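Local coordinates for Rab3 interacting molecule variant 2 (Drosophila melanogaster, PDB 4TS6), which probably acts at the presynaptic active zone, where its C2A domain is likely to take part in organising synaptic release sites, at residues 36-39 / 44-47; 54-59 / 93-98; 63-68 / 73-78; 84-89 / 120-125. All coordinates share one frame; numbering follows the deposited sequence.

Contact 1: residues 36-39 / 44-47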
loop_
_atom_site.group_PDB
_atom_site.type_symbol
_atom_site.label_atom_id
_atom_site.label_comp_id
_atom_site.label_asym_id
_atom_site.label_seq_id
_atom_site.Cartn_x
_atom_site.Cartn_y
_atom_site.Cartn_z
ATOM N N SER A 36 13.113 -8.984 -1.947
ATOM C CA SER A 36 14.092 -9.808 -2.634
ATOM C C SER A 36 14.718 -9.024 -3.779
ATOM O O SER A 36 14.148 -8.033 -4.255
ATOM C CB SER A 36 13.393 -11.024 -3.225
ATOM O OG SER A 36 12.317 -10.600 -4.047
ATOM N N LEU A 37 15.883 -9.476 -4.222
ATOM C CA LEU A 37 16.439 -9.021 -5.493
ATOM C C LEU A 37 15.704 -9.737 -6.624
ATOM O O LEU A 37 14.973 -10.704 -6.392
ATOM C CB LEU A 37 17.926 -9.349 -5.569
ATOM C CG LEU A 37 18.832 -8.835 -4.452
ATOM C CD1 LEU A 37 20.206 -9.502 -4.521
ATOM C CD2 LEU A 37 18.967 -7.327 -4.542
ATOM N N ARG A 38 15.888 -9.266 -7.850
ATOM C CA ARG A 38 15.404 -10.015 -9.000
ATOM C C ARG A 38 16.319 -11.222 -9.208
ATOM O O ARG A 38 17.413 -11.273 -8.648
ATOM C CB ARG A 38 15.404 -9.133 -10.244
ATOM C CG ARG A 38 14.520 -7.904 -10.137
ATOM C CD ARG A 38 14.587 -7.106 -11.435
ATOM N NE ARG A 38 13.700 -5.949 -11.413
ATOM C CZ ARG A 38 13.788 -4.928 -12.261
ATOM N NH1 ARG A 38 12.934 -3.916 -12.171
ATOM N NH2 ARG A 38 14.732 -4.914 -13.196
ATOM N N GLN A 39 15.865 -12.192 -9.999
ATOM C CA GLN A 39 16.662 -13.370 -10.331
ATOM C C GLN A 39 17.990 -12.938 -10.919
ATOM O O GLN A 39 19.038 -13.504 -10.605
ATOM C CB GLN A 39 15.938 -14.205 -11.376
ATOM C CG GLN A 39 14.435 -14.191 -11.246
ATOM C CD GLN A 39 13.920 -15.373 -10.464
ATOM O OE1 GLN A 39 14.639 -15.956 -9.651
ATOM N NE2 GLN A 39 12.670 -15.746 -10.716
ATOM N N ARG A 44 15.237 -4.054 -7.205
ATOM C CA ARG A 44 13.933 -3.751 -7.759
ATOM C C ARG A 44 13.718 -2.246 -7.847
ATOM O O ARG A 44 14.499 -1.459 -7.306
ATOM C CB ARG A 44 12.858 -4.403 -6.892
ATOM C CG ARG A 44 13.036 -5.903 -6.808
ATOM C CD ARG A 44 11.798 -6.605 -6.304
ATOM N NE ARG A 44 12.032 -8.043 -6.207
ATOM C CZ ARG A 44 11.614 -8.933 -7.098
ATOM N NH1 ARG A 44 11.884 -10.219 -6.923
ATOM N NH2 ARG A 44 10.933 -8.539 -8.167
ATOM N N ASN A 45 12.651 -1.863 -8.536
ATOM C CA ASN A 45 12.225 -0.476 -8.620
ATOM C C ASN A 45 10.789 -0.432 -8.164
ATOM O O ASN A 45 9.870 -0.377 -8.990
ATOM C CB ASN A 45 12.310 0.038 -10.055
ATOM C CG ASN A 45 13.682 -0.155 -10.662
ATOM O OD1 ASN A 45 14.667 0.390 -10.169
ATOM N ND2 ASN A 45 13.753 -0.918 -11.752
ATOM N N PRO A 46 10.589 -0.457 -6.845
ATOM C CA PRO A 46 9.287 -0.650 -6.205
ATOM C C PRO A 46 8.372 0.579 -6.191
ATOM O O PRO A 46 8.833 1.692 -5.952
ATOM C CB PRO A 46 9.663 -1.018 -4.745
ATOM C CG PRO A 46 11.164 -1.218 -4.729
ATOM C CD PRO A 46 11.685 -0.382 -5.859
ATOM N N TYR A 47 7.089 0.360 -6.461
ATOM C CA TYR A 47 6.038 1.346 -6.214
ATOM C C TYR A 47 4.855 0.580 -5.705
ATOM O O TYR A 47 4.797 -0.648 -5.840
ATOM C CB TYR A 47 5.629 2.116 -7.474
ATOM C CG TYR A 47 5.031 1.260 -8.577
ATOM C CD1 TYR A 47 5.842 0.600 -9.490
ATOM C CD2 TYR A 47 3.653 1.131 -8.713
ATOM C CE1 TYR A 47 5.288 -0.172 -10.527
ATOM C CE2 TYR A 47 3.096 0.359 -9.726
ATOM C CZ TYR A 47 3.912 -0.285 -10.629
ATOM O OH TYR A 47 3.337 -1.044 -11.643
#

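Contact 2: residues 54-59 / 93-98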
loop_
_atom_site.group_PDB
_atom_site.type_symbol
_atom_site.label_atom_id
_atom_site.label_comp_id
_atom_site.label_asym_id
_atom_site.label_seq_id
_atom_site.Cartn_x
_atom_site.Cartn_y
_atom_site.Cartn_z
ATOM N N PRO A 54 -14.712 -2.644 -2.352
ATOM C CA PRO A 54 -14.856 -3.246 -3.687
ATOM C C PRO A 54 -14.586 -2.348 -4.908
ATOM O O PRO A 54 -14.389 -2.892 -6.000
ATOM C CB PRO A 54 -16.316 -3.729 -3.698
ATOM C CG PRO A 54 -17.014 -2.831 -2.713
ATOM C CD PRO A 54 -15.997 -2.622 -1.623
ATOM N N ASP A 55 -14.564 -1.032 -4.746
ATOM C CA ASP A 55 -14.388 -0.144 -5.913
ATOM C C ASP A 55 -13.038 -0.338 -6.605
ATOM O O ASP A 55 -11.986 -0.182 -5.977
ATOM C CB ASP A 55 -14.549 1.313 -5.492
ATOM C CG ASP A 55 -14.545 2.279 -6.673
ATOM O OD1 ASP A 55 -14.329 1.853 -7.841
ATOM O OD2 ASP A 55 -14.751 3.482 -6.416
ATOM N N ARG A 56 -13.059 -0.677 -7.899
ATOM C CA ARG A 56 -11.808 -0.871 -8.653
ATOM C C ARG A 56 -11.587 0.158 -9.776
ATOM O O ARG A 56 -10.723 -0.026 -10.646
ATOM C CB ARG A 56 -11.720 -2.298 -9.224
ATOM C CG ARG A 56 -11.352 -3.381 -8.209
ATOM C CD ARG A 56 -10.094 -4.148 -8.611
ATOM N NE ARG A 56 -9.791 -5.225 -7.668
ATOM C CZ ARG A 56 -8.613 -5.405 -7.074
ATOM N NH1 ARG A 56 -7.597 -4.590 -7.334
ATOM N NH2 ARG A 56 -8.448 -6.413 -6.226
ATOM N N SER A 57 -12.365 1.235 -9.758
ATOM C CA SER A 57 -12.282 2.249 -10.806
ATOM C C SER A 57 -11.103 3.175 -10.529
ATOM O O SER A 57 -10.462 3.069 -9.490
ATOM C CB SER A 57 -13.576 3.051 -10.867
ATOM O OG SER A 57 -13.805 3.724 -9.641
ATOM N N HIS A 58 -10.813 4.077 -11.461
ATOM C CA HIS A 58 -9.758 5.077 -11.272
ATOM C C HIS A 58 -9.958 5.851 -9.966
ATOM O O HIS A 58 -9.004 6.345 -9.367
ATOM C CB HIS A 58 -9.764 6.049 -12.455
ATOM C CG HIS A 58 -11.130 6.562 -12.793
ATOM N ND1 HIS A 58 -11.983 5.898 -13.649
ATOM C CD2 HIS A 58 -11.802 7.659 -12.368
ATOM C CE1 HIS A 58 -13.118 6.568 -13.746
ATOM N NE2 HIS A 58 -13.035 7.641 -12.978
ATOM N N LYS A 59 -11.211 5.938 -9.530
ATOM C CA LYS A 59 -11.601 6.701 -8.353
ATOM C C LYS A 59 -10.971 6.168 -7.062
ATOM O O LYS A 59 -10.643 6.931 -6.151
ATOM C CB LYS A 59 -13.129 6.667 -8.243
ATOM C CG LYS A 59 -13.725 7.505 -7.125
ATOM C CD LYS A 59 -15.225 7.235 -6.983
ATOM C CE LYS A 59 -15.818 8.000 -5.802
ATOM N NZ LYS A 59 -16.664 7.141 -4.924
ATOM N N LEU A 93 -12.146 -3.337 2.061
ATOM C CA LEU A 93 -10.778 -3.819 2.243
ATOM C C LEU A 93 -9.824 -2.786 1.684
ATOM O O LEU A 93 -10.065 -2.246 0.613
ATOM C CB LEU A 93 -10.561 -5.133 1.494
ATOM C CG LEU A 93 -11.397 -6.335 1.916
ATOM C CD1 LEU A 93 -11.047 -7.538 1.057
ATOM C CD2 LEU A 93 -11.163 -6.649 3.367
ATOM N N LEU A 94 -8.746 -2.497 2.404
ATOM C CA LEU A 94 -7.679 -1.690 1.812
ATOM C C LEU A 94 -6.665 -2.663 1.218
ATOM O O LEU A 94 -6.092 -3.478 1.934
ATOM C CB LEU A 94 -7.000 -0.810 2.862
ATOM C CG LEU A 94 -6.057 0.258 2.296
ATOM C CD1 LEU A 94 -6.877 1.348 1.653
ATOM C CD2 LEU A 94 -5.158 0.828 3.385
ATOM N N GLU A 95 -6.461 -2.592 -0.093
ATOM C CA GLU A 95 -5.592 -3.543 -0.786
ATOM C C GLU A 95 -4.380 -2.765 -1.261
ATOM O O GLU A 95 -4.499 -1.891 -2.125
ATOM C CB GLU A 95 -6.327 -4.159 -1.989
ATOM C CG GLU A 95 -5.556 -5.286 -2.711
ATOM C CD GLU A 95 -6.103 -5.575 -4.105
ATOM O OE1 GLU A 95 -6.676 -6.680 -4.329
ATOM O OE2 GLU A 95 -5.946 -4.695 -4.983
ATOM N N VAL A 96 -3.223 -3.059 -0.674
ATOM C CA VAL A 96 -1.982 -2.386 -1.037
ATOM C C VAL A 96 -1.108 -3.414 -1.733
ATOM O O VAL A 96 -0.778 -4.458 -1.160
ATOM C CB VAL A 96 -1.226 -1.865 0.208
ATOM C CG1 VAL A 96 0.060 -1.139 -0.225
ATOM C CG2 VAL A 96 -2.121 -0.940 1.055
ATOM N N THR A 97 -0.730 -3.130 -2.971
ATOM C CA THR A 97 0.061 -4.082 -3.730
ATOM C C THR A 97 1.381 -3.451 -4.139
ATOM O O THR A 97 1.400 -2.332 -4.649
ATOM C CB THR A 97 -0.688 -4.539 -4.985
ATOM O OG1 THR A 97 -1.990 -5.024 -4.620
ATOM C CG2 THR A 97 0.072 -5.633 -5.676
ATOM N N LEU A 98 2.482 -4.165 -3.908
ATOM C CA LEU A 98 3.802 -3.710 -4.348
ATOM C C LEU A 98 4.147 -4.315 -5.699
ATOM O O LEU A 98 3.944 -5.511 -5.922
ATOM C CB LEU A 98 4.894 -4.100 -3.344
ATOM C CG LEU A 98 5.325 -3.021 -2.354
ATOM C CD1 LEU A 98 4.119 -2.487 -1.648
ATOM C CD2 LEU A 98 6.320 -3.557 -1.339
#

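Contact 3: residues 63-68 / 73-78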
loop_
_atom_site.group_PDB
_atom_site.type_symbol
_atom_site.label_atom_id
_atom_site.label_comp_id
_atom_site.label_asym_id
_atom_site.label_seq_id
_atom_site.Cartn_x
_atom_site.Cartn_y
_atom_site.Cartn_z
ATOM N N ARG A 63 -1.413 5.626 -6.315
ATOM C CA ARG A 63 -0.146 5.015 -6.701
ATOM C C ARG A 63 1.000 5.870 -6.170
ATOM O O ARG A 63 0.957 7.094 -6.278
ATOM C CB ARG A 63 -0.111 4.917 -8.238
ATOM C CG ARG A 63 1.176 4.369 -8.794
ATOM C CD ARG A 63 1.253 4.537 -10.301
ATOM N NE ARG A 63 2.600 4.259 -10.791
ATOM C CZ ARG A 63 2.872 3.412 -11.779
ATOM N NH1 ARG A 63 1.885 2.766 -12.388
ATOM N NH2 ARG A 63 4.130 3.215 -12.160
ATOM N N THR A 64 2.010 5.240 -5.572
ATOM C CA THR A 64 3.163 5.979 -5.060
ATOM C C THR A 64 4.106 6.276 -6.196
ATOM O O THR A 64 3.999 5.686 -7.272
ATOM C CB THR A 64 3.965 5.133 -4.072
ATOM O OG1 THR A 64 4.527 4.015 -4.775
ATOM C CG2 THR A 64 3.077 4.626 -2.926
ATOM N N LYS A 65 5.062 7.164 -5.955
ATOM C CA LYS A 65 6.151 7.318 -6.899
ATOM C C LYS A 65 6.973 6.029 -6.906
ATOM O O LYS A 65 6.905 5.217 -5.977
ATOM C CB LYS A 65 7.042 8.499 -6.510
ATOM C CG LYS A 65 7.761 8.286 -5.195
ATOM C CD LYS A 65 8.705 9.433 -4.849
ATOM C CE LYS A 65 8.895 9.514 -3.340
ATOM N NZ LYS A 65 7.566 9.534 -2.659
ATOM N N THR A 66 7.747 5.850 -7.964
ATOM C CA THR A 66 8.612 4.695 -8.091
ATOM C C THR A 66 9.974 5.089 -7.559
ATOM O O THR A 66 10.491 6.156 -7.919
ATOM C CB THR A 66 8.737 4.303 -9.563
ATOM O OG1 THR A 66 7.442 3.935 -10.055
ATOM C CG2 THR A 66 9.702 3.147 -9.740
ATOM N N VAL A 67 10.543 4.249 -6.695
ATOM C CA VAL A 67 11.909 4.458 -6.206
ATOM C C VAL A 67 12.878 3.536 -6.956
ATOM O O VAL A 67 12.604 2.347 -7.133
ATOM C CB VAL A 67 12.014 4.204 -4.695
ATOM C CG1 VAL A 67 13.435 4.464 -4.216
ATOM C CG2 VAL A 67 11.034 5.090 -3.951
ATOM N N GLY A 68 14.005 4.078 -7.402
ATOM C CA GLY A 68 14.913 3.307 -8.230
ATOM C C GLY A 68 15.841 2.354 -7.492
ATOM O O GLY A 68 16.355 2.689 -6.432
ATOM N N PRO A 73 12.620 0.480 -0.279
ATOM C CA PRO A 73 12.047 1.741 -0.775
ATOM C C PRO A 73 11.411 2.573 0.334
ATOM O O PRO A 73 10.742 2.018 1.203
ATOM C CB PRO A 73 10.946 1.265 -1.733
ATOM C CG PRO A 73 10.517 -0.094 -1.161
ATOM C CD PRO A 73 11.829 -0.698 -0.691
ATOM N N ARG A 74 11.610 3.887 0.302
ATOM C CA ARG A 74 10.888 4.785 1.203
ATOM C C ARG A 74 10.070 5.775 0.379
ATOM O O ARG A 74 10.594 6.415 -0.539
ATOM C CB ARG A 74 11.860 5.537 2.123
ATOM C CG ARG A 74 12.816 4.621 2.891
ATOM C CD ARG A 74 13.671 5.379 3.907
ATOM N NE ARG A 74 12.853 6.066 4.899
ATOM C CZ ARG A 74 12.422 5.507 6.026
ATOM N NH1 ARG A 74 12.737 4.251 6.308
ATOM N NH2 ARG A 74 11.676 6.201 6.874
ATOM N N TRP A 75 8.785 5.895 0.690
ATOM C CA TRP A 75 7.922 6.814 -0.054
ATOM C C TRP A 75 7.462 8.001 0.798
ATOM O O TRP A 75 7.420 9.135 0.315
ATOM C CB TRP A 75 6.705 6.084 -0.635
ATOM C CG TRP A 75 7.043 4.909 -1.524
ATOM C CD1 TRP A 75 7.460 4.943 -2.830
ATOM C CD2 TRP A 75 6.960 3.524 -1.163
ATOM N NE1 TRP A 75 7.656 3.656 -3.295
ATOM C CE2 TRP A 75 7.344 2.769 -2.292
ATOM C CE3 TRP A 75 6.590 2.850 0.009
ATOM C CZ2 TRP A 75 7.377 1.365 -2.277
ATOM C CZ3 TRP A 75 6.624 1.459 0.021
ATOM C CH2 TRP A 75 7.014 0.734 -1.114
ATOM N N GLY A 76 7.129 7.736 2.063
ATOM C CA GLY A 76 6.537 8.744 2.923
ATOM C C GLY A 76 5.304 9.382 2.301
ATOM O O GLY A 76 5.094 10.591 2.421
ATOM N N GLN A 77 4.482 8.569 1.646
ATOM C CA GLN A 77 3.388 9.074 0.811
ATOM C C GLN A 77 2.020 8.874 1.461
ATOM O O GLN A 77 1.671 7.756 1.845
ATOM C CB GLN A 77 3.408 8.345 -0.533
ATOM C CG GLN A 77 2.684 9.066 -1.647
ATOM C CD GLN A 77 3.575 9.347 -2.861
ATOM O OE1 GLN A 77 4.574 8.649 -3.128
ATOM N NE2 GLN A 77 3.205 10.374 -3.611
ATOM N N THR A 78 1.245 9.952 1.572
ATOM C CA THR A 78 -0.079 9.892 2.202
ATOM C C THR A 78 -1.187 10.002 1.159
ATOM O O THR A 78 -1.108 10.824 0.244
ATOM C CB THR A 78 -0.231 10.989 3.266
ATOM O OG1 THR A 78 0.662 10.709 4.352
ATOM C CG2 THR A 78 -1.659 11.055 3.800
#

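Contact 4: residues 84-89 / 120-125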
loop_
_atom_site.group_PDB
_atom_site.type_symbol
_atom_site.label_atom_id
_atom_site.label_comp_id
_atom_site.label_asym_id
_atom_site.label_seq_id
_atom_site.Cartn_x
_atom_site.Cartn_y
_atom_site.Cartn_z
ATOM N N LEU A 84 -16.533 9.164 3.738
ATOM C CA LEU A 84 -16.685 7.900 4.467
ATOM C C LEU A 84 -17.000 8.092 5.952
ATOM O O LEU A 84 -16.242 8.753 6.659
ATOM C CB LEU A 84 -15.387 7.086 4.339
ATOM C CG LEU A 84 -15.060 6.622 2.919
ATOM C CD1 LEU A 84 -13.615 6.158 2.788
ATOM C CD2 LEU A 84 -16.018 5.515 2.500
ATOM N N ARG A 85 -18.105 7.520 6.435
ATOM C CA ARG A 85 -18.303 7.413 7.880
ATOM C C ARG A 85 -17.469 6.234 8.331
ATOM O O ARG A 85 -17.156 5.359 7.529
ATOM C CB ARG A 85 -19.771 7.143 8.245
ATOM C CG ARG A 85 -20.752 8.229 7.817
ATOM C CD ARG A 85 -22.190 7.775 8.021
ATOM N NE ARG A 85 -22.468 6.555 7.266
ATOM C CZ ARG A 85 -23.612 5.880 7.320
ATOM N NH1 ARG A 85 -24.601 6.304 8.093
ATOM N NH2 ARG A 85 -23.754 4.772 6.600
ATOM N N ARG A 86 -17.106 6.191 9.604
ATOM C CA ARG A 86 -16.375 5.038 10.110
ATOM C C ARG A 86 -17.105 3.733 9.736
ATOM O O ARG A 86 -16.487 2.787 9.263
ATOM C CB ARG A 86 -16.181 5.148 11.633
ATOM C CG ARG A 86 -15.373 3.994 12.249
ATOM C CD ARG A 86 -14.136 3.685 11.413
ATOM N NE ARG A 86 -13.378 2.531 11.898
ATOM C CZ ARG A 86 -13.683 1.264 11.625
ATOM N NH1 ARG A 86 -12.932 0.282 12.103
ATOM N NH2 ARG A 86 -14.744 0.975 10.881
ATOM N N CYS A 87 -18.423 3.694 9.910
ATOM C CA CYS A 87 -19.149 2.445 9.689
ATOM C C CYS A 87 -19.155 2.032 8.217
ATOM O O CYS A 87 -19.320 0.852 7.906
ATOM C CB CYS A 87 -20.570 2.527 10.251
ATOM S SG CYS A 87 -21.572 3.793 9.480
ATOM N N ASP A 88 -18.941 2.995 7.318
ATOM C CA ASP A 88 -18.867 2.708 5.889
ATOM C C ASP A 88 -17.641 1.873 5.541
ATOM O O ASP A 88 -17.547 1.318 4.446
ATOM C CB ASP A 88 -18.849 4.008 5.077
ATOM C CG ASP A 88 -20.156 4.738 5.133
ATOM O OD1 ASP A 88 -21.215 4.071 5.153
ATOM O OD2 ASP A 88 -20.138 5.986 5.177
ATOM N N LEU A 89 -16.700 1.782 6.472
ATOM C CA LEU A 89 -15.481 1.024 6.222
ATOM C C LEU A 89 -15.720 -0.458 6.482
ATOM O O LEU A 89 -14.926 -1.306 6.073
ATOM C CB LEU A 89 -14.343 1.527 7.108
ATOM C CG LEU A 89 -13.933 2.989 6.914
ATOM C CD1 LEU A 89 -12.790 3.346 7.840
ATOM C CD2 LEU A 89 -13.552 3.249 5.485
ATOM N N HIS A 120 -9.903 -2.942 12.155
ATOM C CA HIS A 120 -8.748 -2.082 12.440
ATOM C C HIS A 120 -9.098 -0.877 13.330
ATOM O O HIS A 120 -10.199 -0.340 13.247
ATOM C CB HIS A 120 -8.089 -1.612 11.138
ATOM C CG HIS A 120 -6.634 -1.293 11.285
ATOM N ND1 HIS A 120 -6.179 -0.158 11.918
ATOM C CD2 HIS A 120 -5.529 -1.970 10.881
ATOM C CE1 HIS A 120 -4.857 -0.141 11.897
ATOM N NE2 HIS A 120 -4.439 -1.230 11.273
ATOM N N ILE A 121 -8.148 -0.459 14.170
ATOM C CA ILE A 121 -8.356 0.626 15.133
ATOM C C ILE A 121 -8.265 2.005 14.477
ATOM O O ILE A 121 -8.945 2.941 14.893
ATOM C CB ILE A 121 -7.349 0.537 16.323
ATOM C CG1 ILE A 121 -7.651 1.600 17.387
ATOM C CG2 ILE A 121 -5.910 0.647 15.845
ATOM C CD1 ILE A 121 -6.614 1.696 18.498
ATOM N N LEU A 122 -7.410 2.119 13.463
ATOM C CA LEU A 122 -7.271 3.349 12.674
ATOM C C LEU A 122 -6.809 4.555 13.493
ATOM O O LEU A 122 -7.468 5.597 13.505
ATOM C CB LEU A 122 -8.568 3.662 11.919
ATOM C CG LEU A 122 -9.033 2.539 10.988
ATOM C CD1 LEU A 122 -10.324 2.909 10.304
ATOM C CD2 LEU A 122 -7.977 2.198 9.956
ATOM N N ASP A 123 -5.662 4.417 14.154
ATOM C CA ASP A 123 -5.156 5.458 15.049
ATOM C C ASP A 123 -3.881 6.130 14.535
ATOM O O ASP A 123 -3.184 6.805 15.294
ATOM C CB ASP A 123 -4.897 4.878 16.441
ATOM C CG ASP A 123 -4.017 3.636 16.409
ATOM O OD1 ASP A 123 -3.496 3.279 15.326
ATOM O OD2 ASP A 123 -3.844 3.016 17.480
ATOM N N ASP A 124 -3.568 5.918 13.260
ATOM C CA ASP A 124 -2.371 6.496 12.644
ATOM C C ASP A 124 -1.058 6.021 13.259
ATOM O O ASP A 124 -0.026 6.672 13.114
ATOM C CB ASP A 124 -2.442 8.030 12.596
ATOM C CG ASP A 124 -2.145 8.580 11.206
ATOM O OD1 ASP A 124 -2.506 7.900 10.220
ATOM O OD2 ASP A 124 -1.550 9.676 11.091
ATOM N N GLU A 125 -1.103 4.883 13.941
ATOM C CA GLU A 125 0.103 4.246 14.460
ATOM C C GLU A 125 0.780 3.594 13.264
ATOM O O GLU A 125 0.106 2.972 12.452
ATOM C CB GLU A 125 -0.282 3.182 15.498
ATOM C CG GLU A 125 0.874 2.513 16.258
ATOM C CD GLU A 125 0.400 1.645 17.439
ATOM O OE1 GLU A 125 -0.720 1.087 17.383
ATOM O OE2 GLU A 125 1.154 1.527 18.429
#

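Contact 1: residues 36-39 / 44-47
Arg-44 reaches back across a short surface loop and clasps Ser-36, and the guanidinium does most of the work. From CB the chain leaves with CG anti to the carbonyl carbon (chi1 -59°) and then runs extended to NE, a course that draws the aliphatic part past the backbone carbonyl of Ser-36. Along this course CG of Arg-44 lies 3.5 Å from Ser-36 O, and CD follows at 3.4 Å from the same oxygen. At NE the grip becomes polar: Arg-44 NE donates to Ser-36 O over 2.9 Å, reaching the oxygen from above the carbonyl plane with an N-H...O angle of 143°. Next along, Arg-44 NH1 donates to Ser-36 OG, also over 2.9 Å. The result is a side-on clasp, NE and NH1 each holding a different atom of one serine, and it fixes the rotation of the guanidinium. An alanine in place of Arg-44 is likely to leave both the carbonyl and the hydroxyl of Ser-36 without these donors and the loop freer to shift. Beyond the clasp, CG of Arg-38 lies over one face of the Arg-44 group, 4.1 Å from NH2. The two arginines come together with a shared anion beside them, for Arg-38 makes a salt bridge with Asp-100 and Arg-44 a long, weak ion pair. Asp-100 ends strand 93-100, so the loop between strands 24-33 and 46-53 is tied to the end of the strand beside 46-53 in the sheet, where calcium-binding C2 domains carry their metal sites.

Contact 2: residues 54-59 / 93-98
In the antiparallel beta sandwich of this C2 domain, Arg-56, on the loop that follows strand 46-53, folds back to meet Glu-95 on strand 93-100, the sheet neighbour of the strand just left. The meeting is a two-pronged salt bridge at the surface. Arg-56 comes end-on: NH2 reaches Glu-95 OE1 at 2.6 Å and NH1 reaches Glu-95 OE2 at 2.9 Å, each on the syn side of its oxygen. The two flat groups are nevertheless twisted, their planes 47° apart, and both bonds are bent, the NH1 one having an N-H...O angle of 138°. Glu-95 points toward the loop with CG anti to its backbone N (chi1 -174°) and an extended chain, while Arg-56 needs a bend at chi2 to bring its guanidinium over. A glutamine in place of Glu-95 would probably leave the arginine charge without its mate and keep at most one oxygen for the two N-H groups. Phe-51 of strand 46-53 adds a cation-pi contact to the same guanidinium. The loop has its own brace beside the bridge, an Asx turn in which Asp-55 OD1 accepts from Ser-57 N at 2.8 Å and, through its syn lone pair, from Ser-57 OG at 2.6 Å.

Contact 3: residues 63-68 / 73-78
Lys-65 and Gln-77 lead the polar part of a contact that lays the loop after strand 62-63 against strand 74-81, an outer strand of one sheet of the C2 beta sandwich, at a G1 beta bulge formed by Gly-76 and Gln-77 opposite Leu-29. Gln-77 sends its side chain out with CG anti to the backbone N (chi1 -160°), then bends at chi2 to bring OE1 up to the loop. There OE1 takes a nearly straight bond from Lys-65 N, 3.2 Å long, whose donor stands above the amide carbonyl plane. The lysine tail curls over in turn, and its NZ donates to Trp-75 O at 3.0 Å, in the carbonyl plane and on a lone pair, with a weak second bond to Gln-77 OE1. One residue thus holds the strand by its backbone and by its tip.

The aromatic part centres on Trp-75, whose indole is sandwiched. Thr-64 covers one face, its CB making a CH-pi contact 4.0 Å from the centroid of the five-membered ring, and Pro-73 CB lies against the opposite face near the rim. The hydroxyl of Thr-64 is engaged elsewhere: OG1 donates to Lys-65 O and is hydrogen-bonded to Ala-48 N of strand 46-53, which holds the methine over the ring.

Apolar contacts finish the loop's far end. Val-67 points toward the strand, its CB 4.3 Å from Pro-73 CB, while one methyl, CG2, approaches Trp-75 obliquely at 3.7 Å from CD1.

Contact 4: residues 84-89 / 120-125
Leu-89 and Leu-122 form the tight, buried part of this contact: the two side chains reach tip to tip, with Leu-89 CD1 only 3.5 Å from Leu-122 CD1. The same methyl of Leu-122 also lies 3.5 Å from Arg-86 NE, so one methyl touches both the leucine tip and the inner nitrogen of the guanidinium. Toward the partly exposed side the meeting is thinner and polar. Arg-86, bent at chi2 (45°), swings its guanidinium across and donates from NH1 to His-120 O at 3.0 Å; the oxygen lies at the guanidinium edge, in plane, and the nitrogen sits in the carbonyl plane. Asn-90 takes a bond from NH2 of the same group. The acceptor end is braced in its turn, since His-120 ND1 receives Leu-122 N in the ring plane at 3.0 Å, and NE2 is bonded to Tyr-129 OH. Leu-122 also packs on Leu-16 and Tyr-18 of strand 11-19, while Leu-89 touches Leu-117; the turn between strands 74-81 and 93-100 thereby meets the approach to edge strand 123-130.

Followed from the N terminus, the chain first makes contact 1, which closes the short loop leading from strand 24-33 into strand 46-53. That strand runs out to residues 54-59, where contact 2 opens; it closes only at strand 93-100, and contact 3 lies wholly within that span, joining 63-68 to 73-78 across the four-residue connection between them. Contact 4 starts at 84-89, before contact 2 has closed, and ends at 120-125, so the two cross. Contacts 1 and 3 touch through strand 46-53 and its flanking loop, whereas contact 4 lies beyond the chain's centre from both. Together they tie the loops at both ends of the sandwich to its two sheets.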